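Local coordinates for protein 3-dehydroshikimate dehydratase (Bacillus anthracis, PDB 3DX5) that catalyses the manganese-dependent dehydration of 3-dehydroshikimate to 3,4-dihydroxybenzoate, which supplies the catechol unit of the siderophore petrobactin, at residues Y70-L75 against A105-S110; Q88-A93 against E130-H135; E157-G160 against N166-I169; H175-G180 against S203-L208. One frame throughout, in Å; residues are numbered along the deposited sequence.

Contact 1 (Y70-L75 against A105-S110); sequences YLDISL and AGQKGS. With DHB (3,4-dihydroxybenzoic acid), chain D.
Gln-107, in one of its two modelled conformers, comes loosely up to Ser-74, so that polar side chains of two loops approach with no hydrogen bond across. The approach is tentative for that reason: in this conformer the amide oxygen OE1 of Gln-107 stands 4.1 Å from Ser-74 CB. The chain gets there extended beyond CG, which lies beside the backbone N (chi1 -62°). The other loop is ordered from within. Asp-72 OD1 accepts the backbone N of Ser-74 at 3.1 Å, from above the carboxylate plane, closing an Asx turn. The same oxygen of Asp-72 takes Ser-74 OG at 2.9 Å through its syn lone pair, and these two bonds fix the carboxylate beside the serine. At the start of the loop Tyr-70 turns into the substrate pocket. Tyr-70 OH donates to carboxylate oxygen O1 of 3,4-dihydroxybenzoic acid over 2.5 Å, with O1 at the ring edge and in the ring plane; Trp-35 also bonds this hydroxyl, and Arg-102 makes a cation-pi contact with the ring. The loops follow the neighbouring barrel strands 64-68 and 100-103 and lead into helices 79-96 and 115-134; Ile-73 packs on both helices, while Ser-74 rests against Tyr-121 of the second.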
# COMPACT_ATOMS: atom_id res chain seq x y z
N TYR A 70 10.58 2.57 8.48
CA TYR A 70 11.23 3.57 7.63
C TYR A 70 11.47 4.74 8.56
O TYR A 70 10.52 5.33 9.07
CB TYR A 70 10.29 4.02 6.47
CG TYR A 70 9.62 2.85 5.73
CD1 TYR A 70 10.23 2.28 4.59
CD2 TYR A 70 8.41 2.29 6.20
CE1 TYR A 70 9.64 1.17 3.94
CE2 TYR A 70 7.85 1.17 5.57
CZ TYR A 70 8.47 0.63 4.45
OH TYR A 70 7.89 -0.47 3.81
N LEU A 71 12.72 5.07 8.84
CA LEU A 71 12.98 6.23 9.69
C LEU A 71 13.57 7.35 8.85
O LEU A 71 14.57 7.17 8.20
CB LEU A 71 13.90 5.87 10.85
CG LEU A 71 13.36 4.76 11.75
CD1 LEU A 71 14.46 4.26 12.71
CD2 LEU A 71 12.11 5.30 12.53
N ASP A 72 12.93 8.51 8.88
CA ASP A 72 13.39 9.61 8.09
C ASP A 72 14.51 10.36 8.82
O ASP A 72 14.27 11.10 9.78
CB ASP A 72 12.23 10.55 7.74
CG ASP A 72 12.65 11.65 6.78
OD1 ASP A 72 13.78 11.60 6.23
OD2 ASP A 72 11.85 12.58 6.57
N ILE A 73 15.73 10.17 8.37
CA ILE A 73 16.82 10.93 8.95
C ILE A 73 17.51 11.86 7.90
O ILE A 73 18.60 12.35 8.13
CB ILE A 73 17.77 10.05 9.91
CG1 ILE A 73 18.05 8.66 9.41
CG2 ILE A 73 17.01 9.62 11.15
CD1 ILE A 73 18.66 8.66 8.14
N SER A 74 16.84 12.08 6.78
CA SER A 74 17.27 13.08 5.79
C SER A 74 17.30 14.50 6.39
O SER A 74 16.72 14.76 7.45
CB SER A 74 16.35 13.06 4.58
OG SER A 74 15.13 13.76 4.84
N LEU A 75 17.98 15.42 5.72
CA LEU A 75 18.07 16.83 6.16
C LEU A 75 16.71 17.55 6.16
O LEU A 75 16.44 18.38 7.01
CB LEU A 75 19.06 17.60 5.28
CG LEU A 75 20.50 17.10 5.18
CD1 LEU A 75 21.35 18.14 4.47
CD2 LEU A 75 21.06 16.84 6.56
N ALA A 105 18.95 3.41 4.88
CA ALA A 105 19.92 4.47 5.12
C ALA A 105 19.85 5.47 3.99
O ALA A 105 20.60 5.40 3.02
CB ALA A 105 21.33 3.89 5.24
N GLY A 106 18.92 6.41 4.11
CA GLY A 106 18.77 7.46 3.11
C GLY A 106 17.85 7.09 1.98
O GLY A 106 17.39 5.96 1.89
N GLN A 107 17.60 8.06 1.10
CA GLN A 107 16.61 7.93 0.04
C GLN A 107 17.23 8.22 -1.34
O GLN A 107 16.52 8.51 -2.30
CB GLN A 107 15.46 8.94 0.26
CG GLN A 107 14.63 8.79 1.55
CD GLN A 107 13.66 9.98 1.75
OE1 GLN A 107 14.07 11.15 1.81
NE2 GLN A 107 12.38 9.68 1.84
N LYS A 108 18.56 8.20 -1.43
CA LYS A 108 19.25 8.26 -2.73
C LYS A 108 20.52 7.47 -2.63
O LYS A 108 21.00 7.18 -1.51
CB LYS A 108 19.54 9.71 -3.15
CG LYS A 108 20.55 10.41 -2.24
CD LYS A 108 20.64 11.90 -2.58
CE LYS A 108 21.57 12.60 -1.62
NZ LYS A 108 21.90 13.98 -2.12
N GLY A 109 21.04 7.10 -3.79
CA GLY A 109 22.25 6.28 -3.92
C GLY A 109 23.48 6.90 -3.28
O GLY A 109 23.60 8.11 -3.22
N SER A 110 24.42 6.06 -2.81
CA SER A 110 25.65 6.56 -2.17
C SER A 110 26.43 7.53 -3.04
O SER A 110 27.01 8.48 -2.52
CB SER A 110 26.57 5.41 -1.75
OG SER A 110 26.82 4.56 -2.85
C1 DHB D . 10.72 -2.74 0.57
C2 DHB D . 11.71 -3.71 0.69
C3 DHB D . 12.37 -4.19 -0.45
O3 DHB D . 13.36 -5.14 -0.42
C4 DHB D . 12.02 -3.62 -1.75
O4 DHB D . 12.68 -4.09 -2.83
C5 DHB D . 11.05 -2.62 -1.85
C6 DHB D . 10.40 -2.20 -0.67
C DHB D . 10.01 -2.27 1.83
O1 DHB D . 9.15 -1.38 1.83
O2 DHB D . 10.29 -2.84 3.00

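Contact 2 (Q88-A93 against E130-H135); sequences QLAILA and ELFAQH
Ala-90 faces His-135 and Phe-132 together, and the two rings treat it differently. Its CB sits almost exactly above the imidazole centre of His-135, 3.6 Å from the centroid and 6° off the ring normal, a well-centred CH-pi contact. The methyl is therefore nearly equidistant from all five ring atoms. With CG of His-135 beside its own backbone N (chi1 -58°) the ring is brought to Ala-90, and chi2 of -81° turns its face to the methyl group. Deeper in, Phe-132 brings its edge: Phe-132 CE1 approaches the backbone N of Ala-90 at 4.2 Å, and Phe-132 CZ lies 4.3 Å from Leu-89 CB, with Ala-90 N and Leu-89 CB both near the plane of the ring. One face of the same phenyl ring is covered by Leu-131 CD2, and Cys-86 packs against it too. Such packing of helix on helix belongs to the outer layer of the TIM barrel, where helices 79-96 and 115-134 are neighbours around the strands. Leu-89, Ala-90 and Phe-132 form the buried side, built of apolar side chains, and Leu-89 continues inward onto Ile-67 of strand 64-68. On the solvent side His-135, in the turn that follows the helix, is exposed yet still lies closely on Ala-90; Ile-91 points away from the other helix, and no hydrogen bond joins the two segments.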
# COMPACT_ATOMS: atom_id res chain seq x y z
N GLN A 88 8.03 5.24 19.84
CA GLN A 88 6.83 4.42 19.67
C GLN A 88 7.19 2.98 19.18
O GLN A 88 6.63 1.99 19.65
CB GLN A 88 5.79 5.12 18.77
CG GLN A 88 4.52 4.27 18.43
CD GLN A 88 3.72 3.83 19.67
OE1 GLN A 88 3.96 4.29 20.81
NE2 GLN A 88 2.76 2.92 19.45
N LEU A 89 8.12 2.88 18.24
CA LEU A 89 8.62 1.59 17.79
C LEU A 89 9.21 0.73 18.92
O LEU A 89 9.01 -0.48 18.92
CB LEU A 89 9.62 1.74 16.64
CG LEU A 89 9.06 2.12 15.26
CD1 LEU A 89 10.17 2.60 14.36
CD2 LEU A 89 8.36 0.92 14.64
N ALA A 90 9.87 1.36 19.89
CA ALA A 90 10.41 0.65 21.04
C ALA A 90 9.27 0.10 21.90
O ALA A 90 9.35 -1.01 22.43
CB ALA A 90 11.34 1.58 21.87
N ILE A 91 8.19 0.86 22.03
CA ILE A 91 6.98 0.36 22.70
C ILE A 91 6.40 -0.89 21.98
O ILE A 91 6.10 -1.95 22.61
CB ILE A 91 5.91 1.49 22.82
CG1 ILE A 91 6.33 2.44 23.94
CG2 ILE A 91 4.53 0.88 23.09
CD1 ILE A 91 5.46 3.69 24.10
N LEU A 92 6.23 -0.77 20.66
CA LEU A 92 5.74 -1.88 19.83
C LEU A 92 6.68 -3.10 19.92
O LEU A 92 6.21 -4.22 20.10
CB LEU A 92 5.53 -1.45 18.36
CG LEU A 92 4.54 -0.31 18.10
CD1 LEU A 92 4.57 0.07 16.65
CD2 LEU A 92 3.08 -0.67 18.51
N ALA A 93 7.98 -2.89 19.81
CA ALA A 93 8.93 -4.02 19.89
C ALA A 93 8.85 -4.73 21.23
O ALA A 93 8.94 -5.95 21.31
CB ALA A 93 10.37 -3.56 19.62
N GLU A 130 21.93 4.87 19.46
CA GLU A 130 22.04 5.13 20.90
C GLU A 130 20.68 5.15 21.60
O GLU A 130 20.57 4.72 22.75
CB GLU A 130 22.86 6.40 21.18
CG GLU A 130 24.33 6.10 21.44
CD GLU A 130 24.55 5.40 22.78
OE1 GLU A 130 24.90 4.19 22.80
OE2 GLU A 130 24.37 6.07 23.81
N LEU A 131 19.65 5.64 20.92
CA LEU A 131 18.28 5.55 21.44
C LEU A 131 17.85 4.07 21.63
O LEU A 131 17.44 3.66 22.73
CB LEU A 131 17.31 6.28 20.50
CG LEU A 131 15.88 6.51 20.98
CD1 LEU A 131 15.25 7.70 20.27
CD2 LEU A 131 15.01 5.27 20.73
N PHE A 132 17.93 3.28 20.56
CA PHE A 132 17.53 1.88 20.63
C PHE A 132 18.42 1.03 21.55
O PHE A 132 17.93 0.08 22.17
CB PHE A 132 17.41 1.24 19.23
CG PHE A 132 16.17 1.67 18.49
CD1 PHE A 132 14.91 1.30 18.95
CD2 PHE A 132 16.27 2.51 17.37
CE1 PHE A 132 13.75 1.71 18.26
CE2 PHE A 132 15.12 2.94 16.67
CZ PHE A 132 13.87 2.54 17.10
N ALA A 133 19.71 1.39 21.67
CA ALA A 133 20.59 0.66 22.60
C ALA A 133 20.09 0.73 24.06
O ALA A 133 20.36 -0.17 24.85
CB ALA A 133 22.07 1.16 22.51
N GLN A 134 19.37 1.79 24.42
CA GLN A 134 18.81 1.89 25.78
C GLN A 134 17.81 0.76 26.00
O GLN A 134 17.73 0.21 27.10
CB GLN A 134 18.13 3.24 25.98
CG GLN A 134 19.09 4.40 25.99
CD GLN A 134 18.37 5.70 26.14
OE1 GLN A 134 17.34 5.93 25.51
NE2 GLN A 134 18.88 6.56 26.99
N HIS A 135 17.09 0.42 24.94
CA HIS A 135 16.06 -0.62 25.01
C HIS A 135 16.60 -1.99 24.68
O HIS A 135 15.82 -2.92 24.48
CB HIS A 135 14.94 -0.31 24.01
CG HIS A 135 14.29 1.01 24.23
ND1 HIS A 135 13.32 1.21 25.19
CD2 HIS A 135 14.51 2.22 23.66
CE1 HIS A 135 12.95 2.48 25.18
NE2 HIS A 135 13.66 3.12 24.26

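Contact 3 (E157-G160 against N166-I169); sequences ELLG and NLKI
Leu-159, on a turn of helix, lies over Leu-167 at the start of a strand, with their CA atoms 7.4 Å apart; no hydrogen bond crosses between the segments, and side chains fill the gap. Leu-167 directs its CB toward the helix, whereas the ends of Leu-159 and Ile-169 bend in to meet. The two methyls of Leu-159 divide the work. Leu-159 CD2 touches CD2 of Leu-167 at 3.7 Å and CD1 of Ile-169 at 3.9 Å, so it is held between two strand residues whose side chains lie on the same side of the strand. Leu-159 CD1 turns to Ile-169, approaching its CG1 at 3.9 Å. Leu-159 crosses both partners obliquely. Ile-169 meets both methyls because its CG1 branch stands beside the backbone N (chi1 -64°), while Leu-167, with CG anti to its backbone N (chi1 -176°), brings CG and CD2 up to Leu-159 CD2. All three side chains are buried. The contact closes the second half of the beta-alpha-beta crossover from strand 138-142 through helix 152-162 to strand 167-172: Leu-167 also packs on Leu-141 of the parallel neighbouring strand, and Trp-193, just before strand 194-202, touches both Leu-159 and Ile-169.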
# COMPACT_ATOMS: atom_id res chain seq x y z
N GLU A 157 31.83 0.60 4.53
CA GLU A 157 32.29 1.91 4.93
C GLU A 157 31.33 2.57 5.96
O GLU A 157 31.76 3.08 6.98
CB GLU A 157 32.40 2.75 3.68
CG GLU A 157 32.89 4.10 3.92
CD GLU A 157 34.39 4.14 3.76
OE1 GLU A 157 34.85 4.68 2.72
OE2 GLU A 157 35.09 3.60 4.66
N LEU A 158 30.02 2.56 5.66
CA LEU A 158 29.01 3.12 6.57
C LEU A 158 29.09 2.52 7.98
O LEU A 158 29.00 3.24 8.98
CB LEU A 158 27.61 2.87 6.00
CG LEU A 158 26.51 3.73 6.65
CD1 LEU A 158 26.76 5.24 6.45
CD2 LEU A 158 25.18 3.35 6.03
N LEU A 159 29.24 1.20 8.04
CA LEU A 159 29.31 0.48 9.32
C LEU A 159 30.53 0.93 10.13
O LEU A 159 30.46 1.13 11.36
CB LEU A 159 29.35 -1.03 9.09
CG LEU A 159 28.05 -1.64 8.55
CD1 LEU A 159 28.35 -3.04 7.99
CD2 LEU A 159 26.92 -1.69 9.64
N GLY A 160 31.63 1.13 9.42
CA GLY A 160 32.85 1.65 10.06
C GLY A 160 32.70 3.11 10.42
O GLY A 160 33.25 3.54 11.42
N ASN A 166 25.14 -1.28 18.18
CA ASN A 166 23.76 -1.70 17.89
C ASN A 166 23.34 -1.54 16.44
O ASN A 166 22.17 -1.75 16.10
CB ASN A 166 22.75 -1.00 18.81
CG ASN A 166 22.95 -1.38 20.25
OD1 ASN A 166 23.96 -1.01 20.85
ND2 ASN A 166 22.01 -2.14 20.81
N LEU A 167 24.27 -1.11 15.58
CA LEU A 167 23.96 -1.00 14.14
C LEU A 167 24.26 -2.34 13.50
O LEU A 167 25.39 -2.87 13.60
CB LEU A 167 24.84 0.06 13.48
CG LEU A 167 24.46 0.26 12.01
CD1 LEU A 167 23.01 0.79 11.96
CD2 LEU A 167 25.45 1.25 11.40
N LYS A 168 23.25 -2.90 12.85
CA LYS A 168 23.40 -4.23 12.26
C LYS A 168 22.87 -4.17 10.84
O LYS A 168 22.52 -3.08 10.39
CB LYS A 168 22.64 -5.25 13.10
CG LYS A 168 23.16 -5.33 14.55
CD LYS A 168 24.57 -5.97 14.61
CE LYS A 168 25.06 -6.02 16.05
NZ LYS A 168 26.36 -6.69 16.12
N ILE A 169 22.85 -5.30 10.14
CA ILE A 169 22.44 -5.37 8.72
C ILE A 169 21.31 -6.41 8.52
O ILE A 169 21.38 -7.56 9.03
CB ILE A 169 23.65 -5.79 7.81
CG1 ILE A 169 24.79 -4.72 7.84
CG2 ILE A 169 23.21 -6.08 6.32
CD1 ILE A 169 24.42 -3.36 7.19

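Contact 4 (H175-G180 against S203-L208); sequences HIWESG and SSADYL. With DHB (3,4-dihydroxybenzoic acid), chain D.
The short helix that carries Trp-177 and Glu-178, followed by a Schellman motif at Gly-180, comes closest to the 3-10 segment of Ala-205 and Leu-208 where the CA atoms of Glu-178 and Ala-205 are 7.6 Å apart. Glu-178 does two jobs. Its chain, extended with CG anti to the backbone N (chi1 169°), slides past Leu-208 in the opposite direction, so Glu-178 OE2 comes 3.7 Å from Leu-208 CB while CD1 of the leucine lies beside the glutamate stem and CD2 near the carboxylate. Trp-177 crosses Leu-208 at about a right angle, with Trp-177 CZ3 4.0 Å from Leu-208 CD1, and Trp-177 CH2 meets Ala-205 CB at 4.1 Å. Water 1 adds a polar link, lying 2.8 Å from Glu-178 OE2 and 2.9 Å from the carbonyl O of Leu-208, though it probably cannot donate to all its neighbours at once. The other carboxylate oxygen, Glu-178 OE1, receives His-175 ND1 over 2.8 Å in a nearly straight bond (166°), with OE1 in the imidazole plane; this fixes the rotation of the ring. On the far side, His-175 NE2 hydrogen-bonds hydroxyl O4 of 3,4-dihydroxybenzoic acid at 2.8 Å and makes a longer, weak bond to O3. Glu-178 is thus a second-shell residue that orients a substrate-binding histidine, standing behind His-175 of the dihydroxybenzoate pocket at the C-terminal mouth of the TIM barrel.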
# COMPACT_ATOMS: atom_id res chain seq x y z
N HIS A 175 19.11 -7.52 -3.80
CA HIS A 175 19.66 -6.20 -3.99
C HIS A 175 21.16 -6.18 -3.99
O HIS A 175 21.76 -5.35 -4.67
CB HIS A 175 19.07 -5.20 -2.99
CG HIS A 175 17.60 -4.98 -3.22
ND1 HIS A 175 17.10 -4.63 -4.46
CD2 HIS A 175 16.53 -5.13 -2.40
CE1 HIS A 175 15.78 -4.53 -4.38
NE2 HIS A 175 15.41 -4.82 -3.14
N ILE A 176 21.76 -7.08 -3.24
CA ILE A 176 23.20 -7.21 -3.22
C ILE A 176 23.68 -7.66 -4.61
O ILE A 176 24.59 -7.06 -5.18
CB ILE A 176 23.60 -8.18 -2.05
CG1 ILE A 176 23.95 -7.35 -0.83
CG2 ILE A 176 24.73 -9.12 -2.44
CD1 ILE A 176 25.14 -6.39 -1.04
N TRP A 177 23.02 -8.67 -5.16
CA TRP A 177 23.32 -9.17 -6.50
C TRP A 177 23.15 -8.07 -7.57
O TRP A 177 23.99 -7.90 -8.46
CB TRP A 177 22.40 -10.35 -6.79
CG TRP A 177 22.61 -10.88 -8.16
CD1 TRP A 177 23.56 -11.79 -8.55
CD2 TRP A 177 21.87 -10.54 -9.33
NE1 TRP A 177 23.45 -12.03 -9.90
CE2 TRP A 177 22.42 -11.28 -10.41
CE3 TRP A 177 20.78 -9.70 -9.58
CZ2 TRP A 177 21.92 -11.20 -11.71
CZ3 TRP A 177 20.29 -9.61 -10.88
CH2 TRP A 177 20.86 -10.35 -11.92
N GLU A 178 22.07 -7.31 -7.46
CA GLU A 178 21.78 -6.18 -8.33
C GLU A 178 22.93 -5.19 -8.33
O GLU A 178 23.23 -4.65 -9.37
CB GLU A 178 20.48 -5.49 -7.85
CG GLU A 178 20.17 -4.13 -8.46
CD GLU A 178 18.76 -3.63 -8.04
OE1 GLU A 178 18.32 -3.89 -6.90
OE2 GLU A 178 18.08 -3.03 -8.88
N SER A 179 23.59 -4.98 -7.20
CA SER A 179 24.70 -4.02 -7.13
C SER A 179 25.93 -4.54 -7.84
O SER A 179 26.87 -3.82 -8.00
CB SER A 179 25.07 -3.68 -5.68
OG SER A 179 25.83 -4.74 -5.09
N GLY A 180 25.95 -5.81 -8.25
CA GLY A 180 27.10 -6.35 -8.95
C GLY A 180 28.00 -7.17 -8.03
O GLY A 180 28.92 -7.76 -8.51
N SER A 203 13.29 -13.00 -12.47
CA SER A 203 13.63 -13.90 -13.61
C SER A 203 14.82 -13.38 -14.42
O SER A 203 15.54 -14.17 -15.03
CB SER A 203 12.43 -14.14 -14.53
OG SER A 203 12.01 -12.90 -15.08
N SER A 204 15.05 -12.08 -14.41
CA SER A 204 16.09 -11.47 -15.25
C SER A 204 16.37 -10.08 -14.72
O SER A 204 15.44 -9.43 -14.20
CB SER A 204 15.59 -11.41 -16.71
OG SER A 204 16.15 -10.34 -17.45
N ALA A 205 17.60 -9.61 -14.89
CA ALA A 205 17.98 -8.20 -14.58
C ALA A 205 17.09 -7.17 -15.28
O ALA A 205 16.90 -6.08 -14.76
CB ALA A 205 19.49 -7.92 -14.90
N ASP A 206 16.53 -7.51 -16.44
CA ASP A 206 15.61 -6.63 -17.17
C ASP A 206 14.42 -6.16 -16.32
O ASP A 206 13.86 -5.13 -16.58
CB ASP A 206 15.06 -7.35 -18.40
CG ASP A 206 16.14 -7.65 -19.46
OD1 ASP A 206 17.35 -7.36 -19.27
OD2 ASP A 206 15.76 -8.18 -20.51
N TYR A 207 14.05 -6.94 -15.30
CA TYR A 207 12.86 -6.66 -14.52
C TYR A 207 13.16 -6.09 -13.14
O TYR A 207 12.23 -5.99 -12.32
CB TYR A 207 11.98 -7.92 -14.41
CG TYR A 207 11.51 -8.40 -15.77
CD1 TYR A 207 10.62 -7.63 -16.52
CD2 TYR A 207 11.99 -9.59 -16.32
CE1 TYR A 207 10.20 -8.04 -17.80
CE2 TYR A 207 11.57 -10.01 -17.60
CZ TYR A 207 10.68 -9.22 -18.33
OH TYR A 207 10.25 -9.63 -19.57
N LEU A 208 14.42 -5.74 -12.86
CA LEU A 208 14.77 -5.26 -11.51
C LEU A 208 14.00 -4.04 -11.02
O LEU A 208 13.82 -3.89 -9.82
CB LEU A 208 16.28 -5.03 -11.35
CG LEU A 208 17.09 -6.32 -11.16
CD1 LEU A 208 18.57 -6.02 -11.46
CD2 LEU A 208 16.94 -6.91 -9.77
C1 DHB D . 10.72 -2.74 0.57
C2 DHB D . 11.71 -3.71 0.69
C3 DHB D . 12.37 -4.19 -0.45
O3 DHB D . 13.36 -5.14 -0.42
C4 DHB D . 12.02 -3.62 -1.75
O4 DHB D . 12.68 -4.09 -2.83
C5 DHB D . 11.05 -2.62 -1.85
C6 DHB D . 10.40 -2.20 -0.67
C DHB D . 10.01 -2.27 1.83
O1 DHB D . 9.15 -1.38 1.83
O2 DHB D . 10.29 -2.84 3.00
O HOH W 1 15.58 -3.07 -7.65

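How the contacts relate
Contacts 1 and 4 grip the two ends of the same 3,4-dihydroxybenzoic acid, the first at its carboxylate and the second at its hydroxyls, though their own nearest atoms are about 9 Å apart. Contact 1 also touches the outer packing: Leu-71 CD2 meets Leu-89 CD1 of contact 2 at 3.8 Å, and Ala-105 CB meets Leu-158 CD2 of contact 3 at 4.0 Å. Contacts 2 and 3 join where Ala-133 CB lies 3.3 Å from Asn-166 OD1. Strand 167-172 of contact 3 runs straight into the helix of contact 4; the side chain of Ile-169 is about 11 Å from the manganese ion. Contact 2 lies across the chain from contact 4, centres 34 Å apart.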